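Local structure of IroE protein (Escherichia coli, 2GZS) at residues L46-G51 / I74-Y79. The protein hydrolyses the trilactone of the siderophore enterobactin and its glucosylated forms, preferring the iron-free molecules and usually cutting once to give linear trimers. Sequence-based numbering, arbitrary orientation.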
loop_
_atom_site.group_PDB
_atom_site.type_symbol
_atom_site.label_atom_id
_atom_site.label_comp_id
_atom_site.label_asym_id
_atom_site.label_seq_id
_atom_site.Cartn_x
_atom_site.Cartn_y
_atom_site.Cartn_z
ATOM N N LEU A 46 -2.476 4.127 7.374
ATOM C CA LEU A 46 -2.306 3.315 6.161
ATOM C C LEU A 46 -1.510 4.164 5.164
ATOM O O LEU A 46 -1.955 5.256 4.816
ATOM C CB LEU A 46 -3.679 2.932 5.637
ATOM C CG LEU A 46 -3.607 1.963 4.415
ATOM C CD1 LEU A 46 -2.885 0.661 4.664
ATOM C CD2 LEU A 46 -5.028 1.709 3.923
ATOM N N TYR A 47 -0.358 3.648 4.745
ATOM C CA TYR A 47 0.506 4.233 3.740
ATOM C C TYR A 47 0.098 3.687 2.356
ATOM O O TYR A 47 -0.042 2.438 2.295
ATOM C CB TYR A 47 1.971 3.877 4.041
ATOM C CG TYR A 47 2.539 4.669 5.228
ATOM C CD1 TYR A 47 3.311 5.798 4.985
ATOM C CD2 TYR A 47 2.232 4.238 6.500
ATOM C CE1 TYR A 47 3.843 6.560 6.051
ATOM C CE2 TYR A 47 2.765 4.997 7.550
ATOM C CZ TYR A 47 3.535 6.098 7.305
ATOM O OH TYR A 47 4.036 6.826 8.402
HETATM N N MSE A 48 -0.144 4.545 1.406
HETATM C CA MSE A 48 -0.758 4.132 0.151
HETATM C C MSE A 48 0.055 4.633 -1.033
HETATM O O MSE A 48 0.346 5.811 -1.168
HETATM C CB MSE A 48 -2.184 4.757 0.081
HETATM C CG MSE A 48 -2.971 4.244 1.339
HETATM SE SE MSE A 48 -4.873 4.674 1.239
HETATM C CE MSE A 48 -4.057 6.302 0.689
ATOM N N LEU A 49 0.433 3.648 -1.893
ATOM C CA LEU A 49 1.168 4.073 -3.087
ATOM C C LEU A 49 0.244 4.694 -4.153
ATOM O O LEU A 49 -0.979 4.744 -4.010
ATOM C CB LEU A 49 1.869 2.848 -3.674
ATOM C CG LEU A 49 2.822 2.100 -2.723
ATOM C CD1 LEU A 49 3.706 1.127 -3.548
ATOM C CD2 LEU A 49 3.615 2.852 -1.734
ATOM N N ASP A 50 0.826 5.184 -5.240
ATOM C CA ASP A 50 0.072 5.927 -6.242
ATOM C C ASP A 50 -0.767 7.021 -5.617
ATOM O O ASP A 50 -1.960 7.150 -5.891
ATOM C CB ASP A 50 -0.776 4.958 -7.100
ATOM C CG ASP A 50 0.122 4.046 -7.942
ATOM O OD1 ASP A 50 1.117 4.582 -8.517
ATOM O OD2 ASP A 50 -0.258 2.857 -7.996
ATOM N N GLY A 51 -0.124 7.796 -4.746
ATOM C CA GLY A 51 -0.899 8.689 -3.867
ATOM C C GLY A 51 -1.630 9.722 -4.635
ATOM O O GLY A 51 -2.669 10.188 -4.106
ATOM N N ILE A 74 -4.193 8.664 6.955
ATOM C CA ILE A 74 -3.972 8.169 5.575
ATOM C C ILE A 74 -2.751 8.899 5.054
ATOM O O ILE A 74 -2.686 10.145 5.053
ATOM C CB ILE A 74 -5.181 8.506 4.715
ATOM C CG1 ILE A 74 -6.502 8.020 5.353
ATOM C CG2 ILE A 74 -4.950 7.966 3.327
ATOM C CD1 ILE A 74 -7.693 8.297 4.452
ATOM N N VAL A 75 -1.741 8.176 4.582
ATOM C CA VAL A 75 -0.552 8.800 4.013
ATOM C C VAL A 75 -0.524 8.406 2.545
ATOM O O VAL A 75 -0.250 7.229 2.266
ATOM C CB VAL A 75 0.764 8.402 4.708
ATOM C CG1 VAL A 75 1.943 9.083 4.053
ATOM C CG2 VAL A 75 0.676 8.726 6.202
ATOM N N ALA A 76 -0.815 9.330 1.645
ATOM C CA ALA A 76 -0.833 9.006 0.219
ATOM C C ALA A 76 0.507 9.436 -0.351
ATOM O O ALA A 76 0.858 10.612 -0.370
ATOM C CB ALA A 76 -1.971 9.775 -0.435
ATOM N N VAL A 77 1.287 8.416 -0.780
ATOM C CA VAL A 77 2.675 8.702 -1.216
ATOM C C VAL A 77 2.625 8.845 -2.739
ATOM O O VAL A 77 2.534 7.787 -3.428
ATOM C CB VAL A 77 3.610 7.590 -0.788
ATOM C CG1 VAL A 77 5.049 7.887 -1.201
ATOM C CG2 VAL A 77 3.457 7.421 0.750
ATOM N N GLY A 78 2.650 10.068 -3.243
ATOM C CA GLY A 78 2.549 10.328 -4.663
ATOM C C GLY A 78 3.783 11.027 -5.217
ATOM O O GLY A 78 4.833 10.956 -4.556
ATOM N N TYR A 79 3.603 11.647 -6.341
ATOM C CA TYR A 79 4.686 12.273 -7.079
ATOM C C TYR A 79 4.385 13.705 -7.387
ATOM O O TYR A 79 3.176 14.051 -7.389
ATOM C CB TYR A 79 4.947 11.494 -8.390
ATOM C CG TYR A 79 5.527 10.122 -8.124
ATOM C CD1 TYR A 79 6.897 9.947 -7.900
ATOM C CD2 TYR A 79 4.733 8.956 -8.082
ATOM C CE1 TYR A 79 7.430 8.668 -7.669
ATOM C CE2 TYR A 79 5.227 7.669 -7.834
ATOM C CZ TYR A 79 6.624 7.558 -7.630
ATOM O OH TYR A 79 7.103 6.287 -7.363
#
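Leu46 to Met48 pair in parallel with Ile74 to Ala76, the short strand axes 4.7 Å apart and 18° from parallel. Three backbone bonds establish the register: Val75 N to Leu46 O (2.9 Å), Met48 N to Val75 O (2.8 Å) and Val77 N to Met48 O (2.8 Å). A fourth, Gly51 N to Val77 O at 3.0 Å, approaches from above the carbonyl plane (61° out of it), consistent with the chain turning into helix 51-57. Gly51, which has no side chain, packs its CA against Ala76 CB (3.8 Å).

On one face of the sheet, Val75 CB sits over the Tyr47 ring, 4.1 Å from its centroid, a CH-pi contact. With CG anti to its carbonyl carbon (chi1 -74°), the ring runs alongside Val75, and Tyr47 OH reaches Glu133 in a hydrogen bond. An alanine at Tyr47 would probably open a gap beside Val75 and leave Glu133 without that hydroxyl. On the other face selenomethionine Met48 bends at chi3, bringing CE tightly against Ile74 CG2 (3.2 Å).

The Asp50 side chain, salt-bridged to Arg90 of the ligand pocket, lies about 6 Å from that of the active-site Ser149. These are central strands of the alpha/beta-hydrolase sheet, flanked by 143-148 and 26-34. Helix 117-132 covers the Tyr47 face, and helix 247-262 meets Leu46, Met48 and Ile74.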